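Local coordinates for designed helical repeat protein (Synthetic construct, PDB 5CWQ), which serves as a de novo designed scaffold of stacked helical hairpins, made to explore repeat-protein shapes, with no biological function known, at residues E75-V80 with I98-A103; G115-A120 with C169-K174; R179-A184 with H223-R228. One frame throughout, in Å; residues are numbered along the deposited sequence.

Contact 1 (E75-V80 with I98-A103); sequences EEARKV and IAIALA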
loop_
_atom_site.group_PDB
_atom_site.type_symbol
_atom_site.label_atom_id
_atom_site.label_comp_id
_atom_site.label_asym_id
_atom_site.label_seq_id
_atom_site.Cartn_x
_atom_site.Cartn_y
_atom_site.Cartn_z
ATOM N N GLU A 75 8.416 7.804 -6.013
ATOM C CA GLU A 75 8.583 9.008 -6.816
ATOM C C GLU A 75 8.077 8.813 -8.244
ATOM O O GLU A 75 7.486 9.722 -8.830
ATOM C CB GLU A 75 10.053 9.427 -6.824
ATOM C CG GLU A 75 10.525 9.966 -5.478
ATOM C CD GLU A 75 12.034 9.972 -5.326
ATOM O OE1 GLU A 75 12.727 9.348 -6.155
ATOM O OE2 GLU A 75 12.529 10.602 -4.367
ATOM N N GLU A 76 8.300 7.627 -8.802
ATOM C CA GLU A 76 7.807 7.322 -10.141
ATOM C C GLU A 76 6.284 7.264 -10.150
ATOM O O GLU A 76 5.642 7.779 -11.066
ATOM C CB GLU A 76 8.393 6.001 -10.648
ATOM C CG GLU A 76 9.874 6.085 -10.987
ATOM C CD GLU A 76 10.425 4.800 -11.580
ATOM O OE1 GLU A 76 9.665 4.068 -12.250
ATOM O OE2 GLU A 76 11.625 4.524 -11.374
ATOM N N ALA A 77 5.708 6.648 -9.123
ATOM C CA ALA A 77 4.259 6.522 -9.037
ATOM C C ALA A 77 3.612 7.887 -8.800
ATOM O O ALA A 77 2.495 8.135 -9.254
ATOM C CB ALA A 77 3.875 5.541 -7.936
ATOM N N ARG A 78 4.319 8.769 -8.097
ATOM C CA ARG A 78 3.866 10.148 -7.912
ATOM C C ARG A 78 3.730 10.864 -9.251
ATOM O O ARG A 78 2.786 11.624 -9.469
ATOM C CB ARG A 78 4.835 10.925 -7.022
ATOM C CG ARG A 78 4.669 10.697 -5.532
ATOM C CD ARG A 78 5.786 11.390 -4.765
ATOM N NE ARG A 78 5.625 11.287 -3.317
ATOM C CZ ARG A 78 6.544 11.668 -2.434
ATOM N NH1 ARG A 78 7.699 12.174 -2.848
ATOM N NH2 ARG A 78 6.313 11.540 -1.134
ATOM N N LYS A 79 4.686 10.626 -10.142
ATOM C CA LYS A 79 4.675 11.251 -11.457
ATOM C C LYS A 79 3.498 10.733 -12.282
ATOM O O LYS A 79 2.819 11.503 -12.959
ATOM C CB LYS A 79 5.994 10.988 -12.185
ATOM C CG LYS A 79 6.143 11.743 -13.496
ATOM C CD LYS A 79 7.428 11.355 -14.214
ATOM C CE LYS A 79 7.620 12.154 -15.496
ATOM N NZ LYS A 79 8.814 11.706 -16.269
ATOM N N VAL A 80 3.260 9.427 -12.217
ATOM C CA VAL A 80 2.164 8.814 -12.959
ATOM C C VAL A 80 0.819 9.348 -12.475
ATOM O O VAL A 80 -0.092 9.567 -13.275
ATOM C CB VAL A 80 2.188 7.273 -12.830
ATOM C CG1 VAL A 80 0.964 6.643 -13.498
ATOM C CG2 VAL A 80 3.463 6.717 -13.440
ATOM N N ILE A 98 -2.140 2.964 -5.349
ATOM C CA ILE A 98 -1.862 1.651 -4.781
ATOM C C ILE A 98 -0.353 1.423 -4.761
ATOM O O ILE A 98 0.193 0.943 -3.768
ATOM C CB ILE A 98 -2.568 0.517 -5.572
ATOM C CG1 ILE A 98 -4.086 0.613 -5.391
ATOM C CG2 ILE A 98 -2.079 -0.869 -5.120
ATOM C CD1 ILE A 98 -4.882 -0.269 -6.348
ATOM N N ALA A 99 0.320 1.775 -5.854
ATOM C CA ALA A 99 1.771 1.621 -5.930
ATOM C C ALA A 99 2.451 2.493 -4.880
ATOM O O ALA A 99 3.392 2.059 -4.211
ATOM C CB ALA A 99 2.275 1.975 -7.320
ATOM N N ILE A 100 1.961 3.720 -4.741
ATOM C CA ILE A 100 2.474 4.658 -3.748
ATOM C C ILE A 100 2.306 4.093 -2.341
ATOM O O ILE A 100 3.259 4.049 -1.565
ATOM C CB ILE A 100 1.762 6.033 -3.864
ATOM C CG1 ILE A 100 2.269 6.780 -5.101
ATOM C CG2 ILE A 100 1.985 6.892 -2.617
ATOM C CD1 ILE A 100 1.469 8.030 -5.458
ATOM N N ALA A 101 1.092 3.651 -2.026
ATOM C CA ALA A 101 0.777 3.166 -0.687
ATOM C C ALA A 101 1.605 1.933 -0.330
ATOM O O ALA A 101 2.066 1.790 0.805
ATOM C CB ALA A 101 -0.713 2.858 -0.578
ATOM N N LEU A 102 1.795 1.045 -1.299
ATOM C CA LEU A 102 2.566 -0.170 -1.067
ATOM C C LEU A 102 4.043 0.163 -0.860
ATOM O O LEU A 102 4.727 -0.476 -0.062
ATOM C CB LEU A 102 2.394 -1.148 -2.231
ATOM C CG LEU A 102 3.043 -2.530 -2.079
ATOM C CD1 LEU A 102 2.661 -3.200 -0.765
ATOM C CD2 LEU A 102 2.657 -3.425 -3.248
ATOM N N ALA A 103 4.529 1.172 -1.578
ATOM C CA ALA A 103 5.903 1.632 -1.415
ATOM C C ALA A 103 6.101 2.247 -0.032
ATOM O O ALA A 103 7.134 2.037 0.605
ATOM C CB ALA A 103 6.258 2.637 -2.496
#
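Ile-100 lays its CG1-CD1 bond over one face of the peptide group that joins Ala-77 to Arg-78, the flat group of this ring-free contact. CG1 stands above Ala-77 C, and CD1 lies over the same face, 3.9 Å from Ala-77 O and 4.0 Å from Arg-78 N. The approach is from above the plane; 98-103 brings no atom to the edges of this peptide. With CG1 anti to the carbonyl carbon of Ile-100 (chi1 -74°) and the branch extended beyond it, the terminal methyl reaches across to the facing helix. Ala-77 is the matching small residue: its CB points toward 98-103 and presses on Ile-100 CG1 at 3.5 Å, tighter than ordinary carbon-carbon contact. On its other neighbour the same methyl is less crowded, with Ala-77 CB and Ala-99 CB 4.0 Å apart. Arg-78 adds the aliphatic start of its side chain, CG passing Ile-100 CD1 at 4.2 Å and the two chains crossing at about a right angle. The long arm of Arg-78 then runs on to lie against Lys-126 of helix 117-144, a helix that also touches Ile-100 through Val-130. No hydrogen bond links the segments; what they share is van der Waals contact. Alanines on both helices permit close spacing: the axes of the two segments come within 8.7 Å at a signed crossing angle of -158°, and the CA atoms of Ala-77 and Ile-100 are 5.9 Å apart. Helices 60-86 and 90-114 follow one another through a short turn, so this is the buried interior of an antiparallel helical hairpin, the building element of a designed all-alpha repeat protein.

Contact 2 (G115-A120 with C169-K174); sequences GNSEEA and CCRGNK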
loop_
_atom_site.group_PDB
_atom_site.type_symbol
_atom_site.label_atom_id
_atom_site.label_comp_id
_atom_site.label_asym_id
_atom_site.label_seq_id
_atom_site.Cartn_x
_atom_site.Cartn_y
_atom_site.Cartn_z
ATOM N N GLY A 115 14.825 0.316 13.229
ATOM C CA GLY A 115 14.660 0.970 14.514
ATOM C C GLY A 115 14.820 2.479 14.458
ATOM O O GLY A 115 15.038 3.124 15.486
ATOM N N ASN A 116 14.713 3.043 13.259
ATOM C CA ASN A 116 14.836 4.485 13.076
ATOM C C ASN A 116 13.477 5.171 13.210
ATOM O O ASN A 116 12.670 5.162 12.279
ATOM C CB ASN A 116 15.463 4.789 11.715
ATOM C CG ASN A 116 15.919 6.232 11.591
ATOM O OD1 ASN A 116 15.269 7.152 12.089
ATOM N ND2 ASN A 116 17.051 6.434 10.926
ATOM N N SER A 117 13.236 5.770 14.373
ATOM C CA SER A 117 11.933 6.347 14.692
ATOM C C SER A 117 11.630 7.579 13.842
ATOM O O SER A 117 10.474 7.840 13.509
ATOM C CB SER A 117 11.863 6.709 16.178
ATOM O OG SER A 117 10.564 7.141 16.539
ATOM N N GLU A 118 12.667 8.335 13.495
ATOM C CA GLU A 118 12.497 9.512 12.648
ATOM C C GLU A 118 12.138 9.085 11.230
ATOM O O GLU A 118 11.277 9.685 10.586
ATOM C CB GLU A 118 13.770 10.365 12.646
ATOM C CG GLU A 118 13.693 11.614 11.771
ATOM C CD GLU A 118 12.610 12.582 12.211
ATOM O OE1 GLU A 118 12.191 12.519 13.386
ATOM O OE2 GLU A 118 12.177 13.408 11.380
ATOM N N GLU A 119 12.808 8.043 10.751
ATOM C CA GLU A 119 12.532 7.485 9.434
ATOM C C GLU A 119 11.135 6.867 9.400
ATOM O O GLU A 119 10.481 6.830 8.355
ATOM C CB GLU A 119 13.587 6.438 9.077
ATOM C CG GLU A 119 13.522 5.923 7.651
ATOM C CD GLU A 119 14.611 4.905 7.359
ATOM O OE1 GLU A 119 15.324 4.512 8.306
ATOM O OE2 GLU A 119 14.757 4.499 6.187
ATOM N N ALA A 120 10.687 6.385 10.554
ATOM C CA ALA A 120 9.373 5.766 10.672
ATOM C C ALA A 120 8.275 6.819 10.643
ATOM O O ALA A 120 7.200 6.591 10.086
ATOM C CB ALA A 120 9.289 4.946 11.949
ATOM N N CYS A 169 2.837 0.963 15.798
ATOM C CA CYS A 169 3.205 -0.176 16.625
ATOM C C CYS A 169 4.682 -0.152 17.016
ATOM O O CYS A 169 5.018 -0.337 18.186
ATOM C CB CYS A 169 2.880 -1.483 15.899
ATOM S SG CYS A 169 3.401 -2.964 16.783
ATOM N N CYS A 170 5.565 0.074 16.047
ATOM C CA CYS A 170 6.996 -0.003 16.323
ATOM C C CYS A 170 7.503 1.261 17.025
ATOM O O CYS A 170 8.562 1.237 17.651
ATOM C CB CYS A 170 7.785 -0.263 15.033
ATOM S SG CYS A 170 7.910 1.126 13.887
ATOM N N ARG A 171 6.741 2.350 16.931
ATOM C CA ARG A 171 7.056 3.582 17.658
ATOM C C ARG A 171 6.433 3.581 19.051
ATOM O O ARG A 171 6.802 4.387 19.904
ATOM C CB ARG A 171 6.571 4.816 16.893
ATOM C CG ARG A 171 7.663 5.560 16.141
ATOM C CD ARG A 171 7.094 6.690 15.291
ATOM N NE ARG A 171 6.105 7.489 16.013
ATOM C CZ ARG A 171 6.392 8.521 16.803
ATOM N NH1 ARG A 171 7.650 8.902 16.990
ATOM N NH2 ARG A 171 5.413 9.174 17.411
ATOM N N GLY A 172 5.477 2.684 19.270
ATOM C CA GLY A 172 4.803 2.588 20.551
ATOM C C GLY A 172 3.840 3.737 20.796
ATOM O O GLY A 172 3.460 4.001 21.937
ATOM N N ASN A 173 3.445 4.417 19.724
ATOM C CA ASN A 173 2.538 5.556 19.826
ATOM C C ASN A 173 1.082 5.103 19.865
ATOM O O ASN A 173 0.553 4.598 18.874
ATOM C CB ASN A 173 2.756 6.514 18.654
ATOM C CG ASN A 173 2.111 7.865 18.880
ATOM O OD1 ASN A 173 0.906 8.032 18.694
ATOM N ND2 ASN A 173 2.914 8.841 19.288
ATOM N N LYS A 174 0.434 5.292 21.011
ATOM C CA LYS A 174 -0.928 4.808 21.198
ATOM C C LYS A 174 -1.949 5.677 20.465
ATOM O O LYS A 174 -2.997 5.189 20.042
ATOM C CB LYS A 174 -1.274 4.747 22.686
ATOM C CG LYS A 174 -2.278 3.657 23.034
ATOM C CD LYS A 174 -3.234 4.085 24.138
ATOM C CE LYS A 174 -4.283 5.067 23.630
ATOM N NZ LYS A 174 -5.159 4.470 22.580
#
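Ser-117 and Ala-120 carry the meeting with Arg-171 and Cys-170, just where the chain ends one helix and begins the next. Gly-115 closes the earlier helix with positive phi in a Schellman motif. Asn-116 is the N-cap of helix 117-144: its OD1 accepts from Glu-119 N at 2.9 Å, the donor standing well above the carbonyl plane. Ser-117 has OG turned opposite its own N (chi1 -174°), which sets the oxygen against the arginine, 3.3 Å from Arg-171 CG. The Arg-171 chain bends at chi3, bringing its guanidinium round with Ser-117 OG at the edge, near the plane; the bond from Arg-171 NH1 to Ser-117 OG is weak, at 3.4 Å. The stronger polar partner of this arginine is Glu-121, just past the segment, which forms a salt bridge with NE. Ala-120 points toward the other segment and is buried between it and Ala-111 of helix 90-114, its CB 4.4 Å from Arg-171 CD and 4.5 Å from Cys-170 SG. That sulfur is in a disulfide with Cys-112, which ties helix 147-171 to helix 90-114. Cut back to an alanine here, the Arg-171 side chain would probably leave Glu-121 without its charged mate and uncover the Ala-120 methyl and Ser-117 hydroxyl. The chemistry is thus mixed: between the segments themselves there is a weak hydroxyl bond and alkyl contact, and the stronger tie between the two helices is probably the ion pair of Arg-171 with Glu-121.

Contact 3 (R179-A184 with H223-R228); sequences RAYEDA and HVQECR. With PO4 (phosphate ion), chain F.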
loop_
_atom_site.group_PDB
_atom_site.type_symbol
_atom_site.label_atom_id
_atom_site.label_comp_id
_atom_site.label_asym_id
_atom_site.label_seq_id
_atom_site.Cartn_x
_atom_site.Cartn_y
_atom_site.Cartn_z
ATOM N N ARG A 179 -5.955 5.829 15.922
ATOM C CA ARG A 179 -6.367 6.372 14.633
ATOM C C ARG A 179 -6.346 5.297 13.550
ATOM O O ARG A 179 -7.286 5.180 12.764
ATOM C CB ARG A 179 -5.463 7.538 14.230
ATOM C CG ARG A 179 -5.972 8.901 14.674
ATOM C CD ARG A 179 -4.964 9.991 14.357
ATOM N NE ARG A 179 -3.819 9.955 15.263
ATOM C CZ ARG A 179 -2.671 10.593 15.049
ATOM N NH1 ARG A 179 -2.501 11.316 13.950
ATOM N NH2 ARG A 179 -1.688 10.501 15.933
ATOM N N ALA A 180 -5.270 4.519 13.514
ATOM C CA ALA A 180 -5.140 3.438 12.545
ATOM C C ALA A 180 -6.255 2.414 12.735
ATOM O O ALA A 180 -6.861 1.956 11.766
ATOM C CB ALA A 180 -3.779 2.769 12.675
ATOM N N TYR A 181 -6.517 2.066 13.990
ATOM C CA TYR A 181 -7.566 1.112 14.326
ATOM C C TYR A 181 -8.928 1.562 13.808
ATOM O O TYR A 181 -9.656 0.781 13.194
ATOM C CB TYR A 181 -7.629 0.906 15.840
ATOM C CG TYR A 181 -8.796 0.058 16.294
ATOM C CD1 TYR A 181 -8.736 -1.328 16.239
ATOM C CD2 TYR A 181 -9.957 0.645 16.781
ATOM C CE1 TYR A 181 -9.801 -2.107 16.654
ATOM C CE2 TYR A 181 -11.025 -0.124 17.197
ATOM C CZ TYR A 181 -10.943 -1.498 17.133
ATOM O OH TYR A 181 -12.011 -2.263 17.550
ATOM N N GLU A 182 -9.273 2.821 14.063
ATOM C CA GLU A 182 -10.557 3.356 13.628
ATOM C C GLU A 182 -10.616 3.466 12.106
ATOM O O GLU A 182 -11.648 3.176 11.500
ATOM C CB GLU A 182 -10.815 4.719 14.273
ATOM C CG GLU A 182 -10.948 4.669 15.792
ATOM C CD GLU A 182 -12.130 3.832 16.260
ATOM O OE1 GLU A 182 -13.045 3.575 15.447
ATOM O OE2 GLU A 182 -12.142 3.430 17.445
ATOM N N ASP A 183 -9.510 3.884 11.493
ATOM C CA ASP A 183 -9.412 3.924 10.036
ATOM C C ASP A 183 -9.661 2.543 9.437
ATOM O O ASP A 183 -10.392 2.405 8.458
ATOM C CB ASP A 183 -8.034 4.424 9.585
ATOM C CG ASP A 183 -7.805 5.887 9.895
ATOM O OD1 ASP A 183 -8.787 6.631 10.094
ATOM O OD2 ASP A 183 -6.625 6.296 9.928
ATOM N N ALA A 184 -9.048 1.526 10.036
ATOM C CA ALA A 184 -9.121 0.164 9.517
ATOM C C ALA A 184 -10.541 -0.392 9.592
ATOM O O ALA A 184 -10.991 -1.090 8.679
ATOM C CB ALA A 184 -8.160 -0.743 10.277
ATOM N N HIS A 223 -3.053 -6.036 13.609
ATOM C CA HIS A 223 -1.701 -5.586 13.929
ATOM C C HIS A 223 -1.722 -4.629 15.114
ATOM O O HIS A 223 -0.948 -4.780 16.055
ATOM C CB HIS A 223 -1.060 -4.911 12.717
ATOM C CG HIS A 223 0.411 -4.674 12.865
ATOM N ND1 HIS A 223 1.341 -5.688 12.764
ATOM C CD2 HIS A 223 1.114 -3.542 13.106
ATOM C CE1 HIS A 223 2.553 -5.190 12.935
ATOM N NE2 HIS A 223 2.443 -3.891 13.145
ATOM N N VAL A 224 -2.618 -3.648 15.059
ATOM C CA VAL A 224 -2.773 -2.684 16.141
ATOM C C VAL A 224 -3.207 -3.357 17.439
ATOM O O VAL A 224 -2.663 -3.072 18.507
ATOM C CB VAL A 224 -3.807 -1.602 15.777
ATOM C CG1 VAL A 224 -4.096 -0.704 16.970
ATOM C CG2 VAL A 224 -3.310 -0.777 14.609
ATOM N N GLN A 225 -4.198 -4.235 17.344
ATOM C CA GLN A 225 -4.786 -4.863 18.522
ATOM C C GLN A 225 -3.841 -5.850 19.201
ATOM O O GLN A 225 -3.926 -6.061 20.410
ATOM C CB GLN A 225 -6.084 -5.579 18.144
ATOM C CG GLN A 225 -7.214 -4.649 17.737
ATOM C CD GLN A 225 -7.701 -3.780 18.882
ATOM O OE1 GLN A 225 -7.155 -2.704 19.134
ATOM N NE2 GLN A 225 -8.730 -4.243 19.584
ATOM N N GLU A 226 -2.946 -6.451 18.423
ATOM C CA GLU A 226 -2.065 -7.500 18.930
ATOM C C GLU A 226 -0.633 -7.004 19.131
ATOM O O GLU A 226 0.220 -7.739 19.633
ATOM C CB GLU A 226 -2.074 -8.695 17.975
ATOM C CG GLU A 226 -3.451 -9.325 17.798
ATOM C CD GLU A 226 -3.492 -10.346 16.679
ATOM O OE1 GLU A 226 -2.469 -10.513 15.982
ATOM O OE2 GLU A 226 -4.551 -10.983 16.492
ATOM N N CYS A 227 -0.381 -5.757 18.739
ATOM C CA CYS A 227 0.953 -5.165 18.820
ATOM C C CYS A 227 1.514 -5.176 20.241
ATOM O O CYS A 227 0.870 -4.697 21.175
ATOM C CB CYS A 227 0.919 -3.728 18.291
ATOM S SG CYS A 227 2.429 -2.791 18.561
ATOM N N ARG A 228 2.714 -5.734 20.386
ATOM C CA ARG A 228 3.437 -5.743 21.659
ATOM C C ARG A 228 2.620 -6.355 22.794
ATOM O O ARG A 228 2.477 -5.756 23.859
ATOM C CB ARG A 228 3.859 -4.320 22.036
ATOM C CG ARG A 228 4.846 -3.687 21.070
ATOM C CD ARG A 228 5.109 -2.234 21.427
ATOM N NE ARG A 228 6.060 -1.605 20.514
ATOM C CZ ARG A 228 7.383 -1.670 20.638
ATOM N NH1 ARG A 228 7.936 -2.344 21.639
ATOM N NH2 ARG A 228 8.157 -1.059 19.751
HETATM P P PO4 F . -11.478 -6.113 17.391
HETATM O O1 PO4 F . -12.132 -7.420 17.016
HETATM O O2 PO4 F . -11.067 -6.152 18.843
HETATM O O3 PO4 F . -12.454 -4.981 17.172
HETATM O O4 PO4 F . -10.257 -5.898 16.529
#
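A phosphate ion, probably from the crystallisation liquor, bridges the two helices by taking one hydrogen bond from each. Tyr-181 OH donates to phosphate O3 at 2.8 Å, the oxygen lying near the ring plane at its edge, while Gln-225 NE2 donates to phosphate O2 at 3.1 Å with an N-H...O angle of 144°. Beneath this bridge the two side chains touch directly. The Gln-225 amide slants past the tyrosine ring, their planes 35° apart, with Gln-225 CD 3.5 Å from Tyr-181 CE1 and Gln-225 OE1 3.6 Å from Tyr-181 CD1. The glutamine folds at chi2, which brings the amide back alongside the ring although its CB does not point at the other helix. Its OE1 accepts from the backbone N of His-234, so both ends of the amide are engaged and its rotation is probably fixed. His-234, in the C-terminal histidine run that is probably a purification tag, also stacks its ring on Tyr-181. Glu-182 OE2 lies in the ring plane at another part of its edge. Deeper in, Val-224 splits its methyls between two partners: CG1 meets Tyr-181 CB at 4.0 Å and CG2 meets Ala-180 CB at 4.1 Å. No hydrogen bond passes directly between the segments, whose axes come no closer than 9.9 Å, with N-to-C directions 144° apart. The pair joins helices 174-201 and 204-230, the last two of the chain. Helix 147-171 packs on both, touching Asp-183 through Val-161 and Val-224 through Ala-165, and Asp-183 also makes a salt bridge with Arg-135 of helix 117-144.

The touching residues of each contact lie on their own pair of consecutive helices, and the three contacts follow in series along the chain. Contact 1 is deepest, its centre about 9 Å from that of the chain, without a hydrogen bond and made almost wholly of aliphatic contact. Contact 2, about 18 Å out, is partly exposed and mixes polar and alkyl contacts where helices begin and end. Contact 3 is largely buried too, yet its aliphatic base gives way to polar groups around an ion. Contacts 2 and 3 touch through the Cys-169 to Cys-227 disulfide and a probable hydrogen bond from Arg-228 NE to Cys-169 O, whereas contact 1 touches neither.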